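Local coordinates for protein taurine:2-oxoglutarate aminotransferase (Bifidobacterium kashiwanohense PV20-2, PDB 6JIX) that probably transfers the amino group of taurine to 2-oxoglutarate, using pyridoxal 5'-phosphate as cofactor, at residues C58-H63 against N329-H334; S92-M97 against L319-G324; A256-G259 against K263-A266; A338-M343 against I367-A372. All blocks are in the same frame, centred on the assembly; numbering follows the deposited sequence.

Contact 1: C58-H63 against N329-H334; sequences CSNLGH and NYYLEH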
loop_
_atom_site.group_PDB
_atom_site.type_symbol
_atom_site.label_atom_id
_atom_site.label_comp_id
_atom_site.label_asym_id
_atom_site.label_seq_id
_atom_site.Cartn_x
_atom_site.Cartn_y
_atom_site.Cartn_z
ATOM N N CYS A 58 -10.383 -8.420 9.796
ATOM C CA CYS A 58 -9.270 -7.556 10.193
ATOM C C CYS A 58 -9.511 -6.867 11.536
ATOM O O CYS A 58 -8.559 -6.606 12.281
ATOM C CB CYS A 58 -8.982 -6.495 9.124
ATOM S SG CYS A 58 -10.411 -5.490 8.651
ATOM N N SER A 59 -10.768 -6.555 11.858
ATOM C CA SER A 59 -11.074 -5.842 13.102
ATOM C C SER A 59 -11.013 -6.809 14.291
ATOM O O SER A 59 -11.985 -7.039 15.008
ATOM C CB SER A 59 -12.429 -5.164 12.981
ATOM O OG SER A 59 -12.408 -4.219 11.915
ATOM N N ASN A 60 -9.799 -7.300 14.550
ATOM C CA ASN A 60 -9.613 -8.432 15.447
ATOM C C ASN A 60 -10.025 -8.110 16.883
ATOM O O ASN A 60 -10.468 -9.007 17.617
ATOM C CB ASN A 60 -8.153 -8.885 15.387
ATOM C CG ASN A 60 -7.886 -9.855 14.228
ATOM O OD1 ASN A 60 -8.670 -9.950 13.284
ATOM N ND2 ASN A 60 -6.780 -10.582 14.310
ATOM N N LEU A 61 -9.838 -6.863 17.324
ATOM C CA LEU A 61 -10.200 -6.448 18.676
ATOM C C LEU A 61 -11.485 -5.624 18.707
ATOM O O LEU A 61 -11.656 -4.779 19.595
ATOM C CB LEU A 61 -9.055 -5.660 19.314
ATOM C CG LEU A 61 -7.799 -6.492 19.543
ATOM C CD1 LEU A 61 -6.686 -5.656 20.145
ATOM C CD2 LEU A 61 -8.147 -7.675 20.442
ATOM N N GLY A 62 -12.400 -5.867 17.766
ATOM C CA GLY A 62 -13.594 -5.065 17.684
ATOM C C GLY A 62 -13.270 -3.669 17.181
ATOM O O GLY A 62 -12.199 -3.391 16.648
ATOM N N HIS A 63 -14.241 -2.781 17.360
ATOM C CA HIS A 63 -14.145 -1.405 16.899
ATOM C C HIS A 63 -14.009 -0.441 18.074
ATOM O O HIS A 63 -14.555 -0.665 19.160
ATOM C CB HIS A 63 -15.365 -1.061 16.043
ATOM C CG HIS A 63 -15.537 -1.977 14.869
ATOM N ND1 HIS A 63 -14.731 -1.916 13.749
ATOM C CD2 HIS A 63 -16.397 -3.002 14.657
ATOM C CE1 HIS A 63 -15.112 -2.839 12.885
ATOM N NE2 HIS A 63 -16.121 -3.513 13.412
ATOM N N ASN A 329 0.055 -5.303 22.417
ATOM C CA ASN A 329 0.058 -5.339 23.882
ATOM C C ASN A 329 -1.286 -5.811 24.421
ATOM O O ASN A 329 -1.339 -6.560 25.398
ATOM C CB ASN A 329 0.396 -3.963 24.460
ATOM C CG ASN A 329 1.898 -3.745 24.641
ATOM O OD1 ASN A 329 2.668 -4.701 24.786
ATOM N ND2 ASN A 329 2.321 -2.475 24.620
ATOM N N TYR A 330 -2.382 -5.411 23.779
ATOM C CA TYR A 330 -3.689 -5.908 24.182
ATOM C C TYR A 330 -3.803 -7.420 23.982
ATOM O O TYR A 330 -4.250 -8.143 24.886
ATOM C CB TYR A 330 -4.791 -5.193 23.411
ATOM C CG TYR A 330 -6.153 -5.451 24.015
ATOM C CD1 TYR A 330 -6.854 -6.623 23.744
ATOM C CD2 TYR A 330 -6.726 -4.531 24.879
ATOM C CE1 TYR A 330 -8.103 -6.847 24.308
ATOM C CE2 TYR A 330 -7.955 -4.739 25.433
ATOM C CZ TYR A 330 -8.648 -5.891 25.162
ATOM O OH TYR A 330 -9.890 -6.066 25.755
ATOM N N TYR A 331 -3.441 -7.916 22.791
ATOM C CA TYR A 331 -3.540 -9.353 22.542
ATOM C C TYR A 331 -2.875 -10.107 23.674
ATOM O O TYR A 331 -3.436 -11.067 24.214
ATOM C CB TYR A 331 -2.886 -9.752 21.205
ATOM C CG TYR A 331 -3.597 -9.311 19.946
ATOM C CD1 TYR A 331 -4.947 -9.581 19.750
ATOM C CD2 TYR A 331 -2.907 -8.625 18.942
ATOM C CE1 TYR A 331 -5.583 -9.176 18.604
ATOM C CE2 TYR A 331 -3.534 -8.217 17.795
ATOM C CZ TYR A 331 -4.870 -8.494 17.624
ATOM O OH TYR A 331 -5.505 -8.087 16.465
ATOM N N LEU A 332 -1.680 -9.655 24.057
ATOM C CA LEU A 332 -0.895 -10.355 25.063
ATOM C C LEU A 332 -1.482 -10.153 26.456
ATOM O O LEU A 332 -1.827 -11.125 27.143
ATOM C CB LEU A 332 0.558 -9.881 25.001
ATOM C CG LEU A 332 1.305 -10.132 23.681
ATOM C CD1 LEU A 332 2.752 -9.629 23.732
ATOM C CD2 LEU A 332 1.258 -11.613 23.305
ATOM N N GLU A 333 -1.627 -8.886 26.881
ATOM C CA GLU A 333 -2.022 -8.606 28.260
ATOM C C GLU A 333 -3.386 -9.198 28.594
ATOM O O GLU A 333 -3.594 -9.661 29.722
ATOM C CB GLU A 333 -2.021 -7.097 28.514
ATOM C CG GLU A 333 -0.632 -6.533 28.788
ATOM C CD GLU A 333 -0.500 -5.042 28.472
ATOM O OE1 GLU A 333 -1.448 -4.261 28.740
ATOM O OE2 GLU A 333 0.573 -4.648 27.964
ATOM N N HIS A 334 -4.310 -9.235 27.628
ATOM C CA HIS A 334 -5.665 -9.729 27.857
ATOM C C HIS A 334 -5.834 -11.165 27.411
ATOM O O HIS A 334 -6.970 -11.621 27.235
ATOM C CB HIS A 334 -6.692 -8.844 27.153
ATOM C CG HIS A 334 -6.900 -7.526 27.823
ATOM N ND1 HIS A 334 -8.092 -7.175 28.415
ATOM C CD2 HIS A 334 -6.061 -6.480 28.011
ATOM C CE1 HIS A 334 -7.985 -5.962 28.929
ATOM N NE2 HIS A 334 -6.762 -5.517 28.698
#
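Leu61 lays its branched end across the ring of Tyr331. Leu61 CD1 stands over one face of the Tyr331 ring, 4.3 Å from its centroid and 21° off the normal, a CH-pi contact shifted toward the rim, while Leu61 CD2 reaches Tyr331 CE1 at 3.5 Å. The same two methyls also lie against the preceding residue of the helix: Leu61 CD2 and CD1 are each 3.7 Å from Tyr330 CD1, CD2 meeting that ring obliquely. The two tyrosines reach the leucine by different first torsions. Tyr330 CG is anti to the backbone N (chi1 -167°), whereas Tyr331 CG lies beside it, which sends the second ring out toward the loop. There its hydroxyl end comes to Asn60, whose CB sits at the ring edge near the plane; the amide is turned 73° from the ring. Leu61 is presented by a type I beta turn from Ser59 to Gly62, closed by Gly62 N to Ser59 O at 3.0 Å, so a loop between helices 54-57 and 66-78 packs on the last turns of helix 318-333 within a class-III aminotransferase fold. Tyr331 OH is hydrogen-bonded to Gly282 O, beside the cofactor-binding Lys281, and Asn60 OD1 takes a bond from Arg260 NH2. A leucine in place of Tyr331 would probably leave Gly282 O without this hydroxyl partner and uncover the flank of Leu61. Beyond the leucine, Tyr330 lies against the first residue past the helix: Tyr330 CE2 is over the centre of the His334 ring, 3.5 Å above its plane.

Contact 2: S92-M97 against L319-G324; sequences SRLAKM and LACAAG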
loop_
_atom_site.group_PDB
_atom_site.type_symbol
_atom_site.label_atom_id
_atom_site.label_comp_id
_atom_site.label_asym_id
_atom_site.label_seq_id
_atom_site.Cartn_x
_atom_site.Cartn_y
_atom_site.Cartn_z
ATOM N N SER A 92 10.498 1.230 16.488
ATOM C CA SER A 92 11.451 0.333 17.131
ATOM C C SER A 92 10.738 -0.639 18.070
ATOM O O SER A 92 11.033 -1.838 18.089
ATOM C CB SER A 92 12.497 1.148 17.889
ATOM O OG SER A 92 13.503 1.620 17.011
ATOM N N ARG A 93 9.794 -0.136 18.855
ATOM C CA ARG A 93 9.113 -0.998 19.797
ATOM C C ARG A 93 8.276 -2.040 19.076
ATOM O O ARG A 93 8.147 -3.173 19.555
ATOM C CB ARG A 93 8.245 -0.154 20.733
ATOM C CG ARG A 93 8.125 -0.714 22.126
ATOM C CD ARG A 93 6.834 -0.262 22.772
ATOM N NE ARG A 93 6.999 1.048 23.388
ATOM C CZ ARG A 93 7.848 1.287 24.381
ATOM N NH1 ARG A 93 8.599 0.302 24.870
ATOM N NH2 ARG A 93 7.945 2.509 24.886
ATOM N N LEU A 94 7.698 -1.684 17.934
ATOM C CA LEU A 94 6.820 -2.647 17.287
ATOM C C LEU A 94 7.617 -3.752 16.605
ATOM O O LEU A 94 7.214 -4.922 16.640
ATOM C CB LEU A 94 5.893 -1.947 16.293
ATOM C CG LEU A 94 4.798 -2.885 15.795
ATOM C CD1 LEU A 94 4.172 -3.656 16.964
ATOM C CD2 LEU A 94 3.764 -2.102 15.015
ATOM N N ALA A 95 8.755 -3.401 15.994
ATOM C CA ALA A 95 9.601 -4.412 15.372
ATOM C C ALA A 95 10.088 -5.432 16.399
ATOM O O ALA A 95 10.021 -6.643 16.165
ATOM C CB ALA A 95 10.776 -3.751 14.670
ATOM N N LYS A 96 10.565 -4.968 17.559
ATOM C CA LYS A 96 11.009 -5.915 18.578
ATOM C C LYS A 96 9.849 -6.761 19.088
ATOM O O LYS A 96 9.966 -7.986 19.185
ATOM C CB LYS A 96 11.697 -5.195 19.737
ATOM C CG LYS A 96 12.736 -6.084 20.426
ATOM C CD LYS A 96 12.586 -6.092 21.940
ATOM C CE LYS A 96 13.679 -6.934 22.567
ATOM N NZ LYS A 96 13.124 -7.824 23.614
ATOM N N MET A 97 8.715 -6.127 19.415
ATOM C CA MET A 97 7.570 -6.887 19.915
ATOM C C MET A 97 7.149 -7.955 18.920
ATOM O O MET A 97 6.793 -9.074 19.309
ATOM C CB MET A 97 6.392 -5.971 20.202
ATOM C CG MET A 97 6.566 -5.078 21.394
ATOM S SD MET A 97 5.305 -3.801 21.369
ATOM C CE MET A 97 3.848 -4.815 21.490
ATOM N N LEU A 319 2.372 6.884 13.288
ATOM C CA LEU A 319 1.030 6.678 13.834
ATOM C C LEU A 319 0.614 5.218 13.731
ATOM O O LEU A 319 0.138 4.621 14.698
ATOM C CB LEU A 319 0.016 7.559 13.109
ATOM C CG LEU A 319 -1.283 7.740 13.879
ATOM C CD1 LEU A 319 -1.098 8.809 14.939
ATOM C CD2 LEU A 319 -2.425 8.079 12.931
ATOM N N ALA A 320 0.799 4.624 12.555
ATOM C CA ALA A 320 0.363 3.253 12.350
ATOM C C ALA A 320 1.035 2.326 13.344
ATOM O O ALA A 320 0.383 1.450 13.922
ATOM C CB ALA A 320 0.663 2.816 10.915
ATOM N N CYS A 321 2.343 2.510 13.557
ATOM C CA CYS A 321 3.075 1.668 14.500
ATOM C C CYS A 321 2.582 1.861 15.923
ATOM O O CYS A 321 2.444 0.881 16.668
ATOM C CB CYS A 321 4.566 1.958 14.416
ATOM S SG CYS A 321 5.329 1.205 12.992
ATOM N N ALA A 322 2.326 3.115 16.327
ATOM C CA ALA A 322 1.776 3.360 17.659
ATOM C C ALA A 322 0.486 2.572 17.858
ATOM O O ALA A 322 0.293 1.921 18.893
ATOM C CB ALA A 322 1.542 4.855 17.890
ATOM N N ALA A 323 -0.402 2.596 16.862
ATOM C CA ALA A 323 -1.597 1.770 16.958
ATOM C C ALA A 323 -1.232 0.292 17.074
ATOM O O ALA A 323 -1.861 -0.448 17.844
ATOM C CB ALA A 323 -2.507 2.023 15.758
ATOM N N GLY A 324 -0.203 -0.151 16.337
ATOM C CA GLY A 324 0.241 -1.539 16.428
ATOM C C GLY A 324 0.728 -1.925 17.812
ATOM O O GLY A 324 0.316 -2.945 18.371
#
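Gly324 N is bonded to Ala320 O at 3.0 Å, a regular helix bond that holds in place the glycine on which Leu94 rests. No hydrogen bond crosses between the two segments; the contact is carried by one leucine set against backbone. Leu94 CD2 lies 3.8 Å from Gly324 CA and 3.7 Å from Cys321 O, the latter a plain van der Waals touch on a carbonyl oxygen. The other methyl, CD1 of Leu94, touches the carbonyl carbon of the same glycine, 3.9 Å from Gly324 C. With its CG anti to the backbone N (chi1 -170°), Leu94 stretches across to helix 318-333 and sets its two methyls against the backbone of Gly324. A CB on Gly324 would collide with Leu94 CD2, so the missing side chain is what lets the methyl sit this deep. Cys321 flanks it with CB and SG, Leu94 CD2 to Cys321 SG being 4.2 Å, and the CA atoms of Leu94 and Cys321 come within 6.4 Å. Cutting Leu94 back to an alanine would remove both methyls and would probably open a gap against Gly324 and Cys321. Val325 and Leu290 also touch the leucine. Another side of helix 89-102 meets the second subunit, where Ser92 OG is bonded to Val11 O of that neighbouring chain. Such close approach of two helices over a glycine, here between helices 89-102 and 318-333, is a familiar form of helix-helix packing, and in this dimeric aminotransferase it lies just behind the subunit interface.

Contact 3: A256-G259 against K263-A266; sequences AGFG and KMFA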
loop_
_atom_site.group_PDB
_atom_site.type_symbol
_atom_site.label_atom_id
_atom_site.label_comp_id
_atom_site.label_asym_id
_atom_site.label_seq_id
_atom_site.Cartn_x
_atom_site.Cartn_y
_atom_site.Cartn_z
ATOM N N ALA A 256 -4.962 -14.598 8.681
ATOM C CA ALA A 256 -5.002 -15.571 9.763
ATOM C C ALA A 256 -4.132 -15.183 10.951
ATOM O O ALA A 256 -4.090 -15.932 11.934
ATOM C CB ALA A 256 -4.588 -16.953 9.250
ATOM N N GLY A 257 -3.465 -14.024 10.898
ATOM C CA GLY A 257 -2.599 -13.615 11.983
ATOM C C GLY A 257 -3.339 -12.921 13.127
ATOM O O GLY A 257 -4.523 -12.601 13.057
ATOM N N PHE A 258 -2.615 -12.755 14.231
ATOM C CA PHE A 258 -3.052 -11.976 15.387
ATOM C C PHE A 258 -4.309 -12.560 16.043
ATOM O O PHE A 258 -5.350 -11.915 16.173
ATOM C CB PHE A 258 -3.203 -10.507 14.982
ATOM C CG PHE A 258 -1.890 -9.900 14.568
ATOM C CD1 PHE A 258 -0.930 -9.605 15.512
ATOM C CD2 PHE A 258 -1.573 -9.731 13.226
ATOM C CE1 PHE A 258 0.303 -9.099 15.130
ATOM C CE2 PHE A 258 -0.339 -9.224 12.837
ATOM C CZ PHE A 258 0.597 -8.908 13.784
ATOM N N GLY A 259 -4.174 -13.815 16.488
ATOM C CA GLY A 259 -5.168 -14.453 17.322
ATOM C C GLY A 259 -6.320 -15.086 16.587
ATOM O O GLY A 259 -7.132 -15.778 17.221
ATOM N N LYS A 263 -3.809 -18.891 18.034
ATOM C CA LYS A 263 -2.391 -18.657 18.235
ATOM C C LYS A 263 -2.061 -17.280 17.672
ATOM O O LYS A 263 -2.828 -16.715 16.881
ATOM C CB LYS A 263 -1.551 -19.756 17.547
ATOM C CG LYS A 263 -1.485 -21.093 18.308
ATOM C CD LYS A 263 -0.089 -21.314 18.907
ATOM C CE LYS A 263 0.009 -22.624 19.650
ATOM N NZ LYS A 263 -0.991 -23.559 19.104
ATOM N N MET A 264 -0.939 -16.703 18.100
ATOM C CA MET A 264 -0.623 -15.363 17.606
ATOM C C MET A 264 -0.488 -15.354 16.081
ATOM O O MET A 264 -1.026 -14.472 15.405
ATOM C CB MET A 264 0.633 -14.813 18.275
ATOM C CG MET A 264 0.862 -13.325 17.986
ATOM S SD MET A 264 -0.190 -12.154 18.927
ATOM C CE MET A 264 -0.672 -13.173 20.326
ATOM N N PHE A 265 0.210 -16.334 15.517
ATOM C CA PHE A 265 0.256 -16.503 14.074
ATOM C C PHE A 265 -0.239 -17.897 13.732
ATOM O O PHE A 265 0.057 -18.861 14.442
ATOM C CB PHE A 265 1.668 -16.276 13.533
ATOM C CG PHE A 265 2.200 -14.905 13.822
ATOM C CD1 PHE A 265 1.563 -13.777 13.309
ATOM C CD2 PHE A 265 3.322 -14.730 14.628
ATOM C CE1 PHE A 265 2.046 -12.489 13.586
ATOM C CE2 PHE A 265 3.806 -13.448 14.912
ATOM C CZ PHE A 265 3.162 -12.330 14.391
ATOM N N ALA A 266 -1.023 -18.000 12.659
ATOM C CA ALA A 266 -1.599 -19.296 12.317
ATOM C C ALA A 266 -0.518 -20.325 12.019
ATOM O O ALA A 266 -0.670 -21.499 12.377
ATOM C CB ALA A 266 -2.566 -19.168 11.137
HETATM O O HOH W 1 -4.000 -17.012 14.523
#
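The ring of Phe258 receives the edge of Phe265 on one face: Phe265 CE1 stands 3.9 Å above the plane, shifted toward the rim, in a T-shaped (edge-to-face) pair with centroids 5.4 Å apart and planes at 73°. Met264 CG lies over the centre of one face of Phe265, and at that ring's edge, near its plane, is Gly257 CA. Met264 SD meets the Phe258 ring obliquely. The pair belongs to a tight loop that doubles back on itself between strands 248-252 and 276-279 of the central sheet of the PLP-dependent aminotransferase fold; Asp252, Val254 and Met255, just before it, line the cofactor pocket. Both phenylalanines carry CG beside the backbone N, chi1 -64° in Phe258, and their side chains run alongside each other in the same direction, toward helix 89-102, where Phe258 meets Leu98 and Phe265 meets Val101. Backbone bonds close the loop. Phe258 N donates to Met264 O at 2.6 Å; the donor is near the carbonyl line, but the bond is bent at the hydrogen (131°), and Gly259 N adds weak bonds to Met264 O and to Lys263 O. Ala256 CB also packs on Ala266 CB at 3.5 Å. A water finishes the closure, donating to Ala256 O at 2.8 Å and to Lys263 O at 2.6 Å.

Contact 4: A338-M343 against I367-A372; sequences AHVKEM and IGLFSA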
loop_
_atom_site.group_PDB
_atom_site.type_symbol
_atom_site.label_atom_id
_atom_site.label_comp_id
_atom_site.label_asym_id
_atom_site.label_seq_id
_atom_site.Cartn_x
_atom_site.Cartn_y
_atom_site.Cartn_z
ATOM N N ALA A 338 -6.036 -17.259 24.376
ATOM C CA ALA A 338 -6.725 -18.207 25.246
ATOM C C ALA A 338 -8.230 -18.003 25.191
ATOM O O ALA A 338 -9.000 -18.972 25.187
ATOM C CB ALA A 338 -6.211 -18.085 26.670
ATOM N N HIS A 339 -8.667 -16.748 25.139
ATOM C CA HIS A 339 -10.094 -16.480 25.013
ATOM C C HIS A 339 -10.627 -16.968 23.673
ATOM O O HIS A 339 -11.784 -17.394 23.582
ATOM C CB HIS A 339 -10.384 -14.991 25.191
ATOM C CG HIS A 339 -11.814 -14.640 24.942
ATOM N ND1 HIS A 339 -12.822 -14.961 25.827
ATOM C CD2 HIS A 339 -12.415 -14.041 23.886
ATOM C CE1 HIS A 339 -13.981 -14.565 25.331
ATOM N NE2 HIS A 339 -13.760 -13.991 24.161
ATOM N N VAL A 340 -9.816 -16.866 22.612
ATOM C CA VAL A 340 -10.251 -17.330 21.301
ATOM C C VAL A 340 -10.426 -18.842 21.319
ATOM O O VAL A 340 -11.438 -19.363 20.837
ATOM C CB VAL A 340 -9.271 -16.872 20.202
ATOM C CG1 VAL A 340 -9.630 -17.499 18.842
ATOM C CG2 VAL A 340 -9.278 -15.369 20.086
ATOM N N LYS A 341 -9.449 -19.572 21.883
ATOM C CA LYS A 341 -9.599 -21.025 22.008
ATOM C C LYS A 341 -10.898 -21.396 22.720
ATOM O O LYS A 341 -11.646 -22.267 22.258
ATOM C CB LYS A 341 -8.406 -21.637 22.752
ATOM C CG LYS A 341 -8.173 -23.127 22.432
ATOM C CD LYS A 341 -7.561 -23.297 21.028
ATOM C CE LYS A 341 -7.396 -24.776 20.616
ATOM N NZ LYS A 341 -8.648 -25.597 20.645
ATOM N N GLU A 342 -11.212 -20.702 23.819
ATOM C CA GLU A 342 -12.438 -21.016 24.545
ATOM C C GLU A 342 -13.681 -20.627 23.740
ATOM O O GLU A 342 -14.710 -21.311 23.814
ATOM C CB GLU A 342 -12.404 -20.352 25.917
ATOM C CG GLU A 342 -13.753 -20.011 26.494
ATOM C CD GLU A 342 -13.622 -19.179 27.757
ATOM O OE1 GLU A 342 -12.466 -19.004 28.216
ATOM O OE2 GLU A 342 -14.663 -18.706 28.282
ATOM N N MET A 343 -13.636 -19.521 22.988
ATOM C CA MET A 343 -14.761 -19.251 22.096
ATOM C C MET A 343 -14.808 -20.254 20.945
ATOM O O MET A 343 -15.888 -20.510 20.398
ATOM C CB MET A 343 -14.705 -17.826 21.545
ATOM C CG MET A 343 -14.823 -16.749 22.591
ATOM S SD MET A 343 -16.343 -16.766 23.574
ATOM C CE MET A 343 -15.813 -17.744 24.993
ATOM N N ILE A 367 -11.174 -23.016 13.178
ATOM C CA ILE A 367 -10.057 -23.014 14.114
ATOM C C ILE A 367 -10.021 -21.647 14.786
ATOM O O ILE A 367 -9.963 -20.617 14.103
ATOM C CB ILE A 367 -8.724 -23.327 13.420
ATOM C CG1 ILE A 367 -7.622 -23.494 14.461
ATOM C CG2 ILE A 367 -8.395 -22.268 12.397
ATOM C CD1 ILE A 367 -6.363 -24.036 13.870
ATOM N N GLY A 368 -10.064 -21.635 16.119
ATOM C CA GLY A 368 -10.244 -20.380 16.838
ATOM C C GLY A 368 -11.556 -19.726 16.438
ATOM O O GLY A 368 -12.633 -20.335 16.462
ATOM N N LEU A 369 -11.485 -18.457 16.083
ATOM C CA LEU A 369 -12.634 -17.760 15.531
ATOM C C LEU A 369 -12.458 -17.555 14.024
ATOM O O LEU A 369 -12.812 -16.514 13.474
ATOM C CB LEU A 369 -12.872 -16.450 16.281
ATOM C CG LEU A 369 -13.345 -16.681 17.725
ATOM C CD1 LEU A 369 -13.344 -15.404 18.543
ATOM C CD2 LEU A 369 -14.723 -17.313 17.730
ATOM N N PHE A 370 -11.890 -18.564 13.358
ATOM C CA PHE A 370 -11.616 -18.598 11.917
ATOM C C PHE A 370 -12.383 -19.793 11.341
ATOM O O PHE A 370 -11.934 -20.942 11.449
ATOM C CB PHE A 370 -10.109 -18.719 11.677
ATOM C CG PHE A 370 -9.648 -18.225 10.333
ATOM C CD1 PHE A 370 -10.252 -17.129 9.722
ATOM C CD2 PHE A 370 -8.586 -18.845 9.685
ATOM C CE1 PHE A 370 -9.805 -16.670 8.473
ATOM C CE2 PHE A 370 -8.138 -18.394 8.440
ATOM C CZ PHE A 370 -8.750 -17.307 7.833
ATOM N N SER A 371 -13.519 -19.535 10.695
ATOM C CA SER A 371 -14.458 -20.613 10.409
ATOM C C SER A 371 -15.243 -20.310 9.144
ATOM O O SER A 371 -15.381 -19.152 8.741
ATOM C CB SER A 371 -15.430 -20.816 11.581
ATOM O OG SER A 371 -16.539 -19.933 11.469
ATOM N N ALA A 372 -15.776 -21.374 8.535
ATOM C CA ALA A 372 -16.561 -21.256 7.312
ATOM C C ALA A 372 -17.442 -22.488 7.126
ATOM O O ALA A 372 -17.111 -23.590 7.578
ATOM C CB ALA A 372 -15.662 -21.068 6.083
#
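Residues 338-343 form a stretch of helix 336-357, and they face a type II' beta turn from Ile367 to Phe370. Ile367 and Phe370 are bonded both ways, Ile367 N to Phe370 O at 2.8 Å and Phe370 N to Ile367 O at 2.9 Å, so Gly368 and Leu369 form the two-residue tip. Gly368 takes the positive phi (60°) that this turn needs in its first central position, and Val340 CG1 presses on it, 3.6 Å from Gly368 CA and 3.5 Å from Leu369 N. That methyl is anti to the backbone N of Val340 and, as Val340 CG1, also meets Leu369 CG at 4.0 Å. Leu369 turns its fork along the helix to the next turn, where Leu369 CD2 lies 3.8 Å from Met343 CB; beyond CB the methionine chain bends away to place CG over one face of the His339 ring. Glu344 OE1 holds Gly368 N, and Arg260 NH1 is bonded to Leu369 O. The contact thus seats a beta hairpin, strands 361-367 and 370-376, against a helix, the alpha/beta packing expected of the small C-terminal domain of fold-type I aminotransferases.

In the fold
Contacts 1 and 2 both use helix 318-333, its end in contact 1 and its start in contact 2, with centres about 14 Å apart; Asn329 of one touches Met97 of the other. Contact 3 touches both contact 1 and contact 4, its centre about 11 Å from that of the first and about 10 Å from that of the second: Asn60 ND2 makes weak hydrogen bonds to the carbonyls of Gly257 and Phe258, while Val340 packs on Gly259 and Phe370 on Ala256. Contacts 2 and 4, with centres about 25 Å apart, do not meet. Contact 3 comes close to the cofactor, the side chain of Ala256 lying about 7 Å from bound PLP, against about 11 Å for that of Asn60. The side chains of Asn60 and Phe258 come about 6 and 7 Å from that of Lys281, which binds PLP.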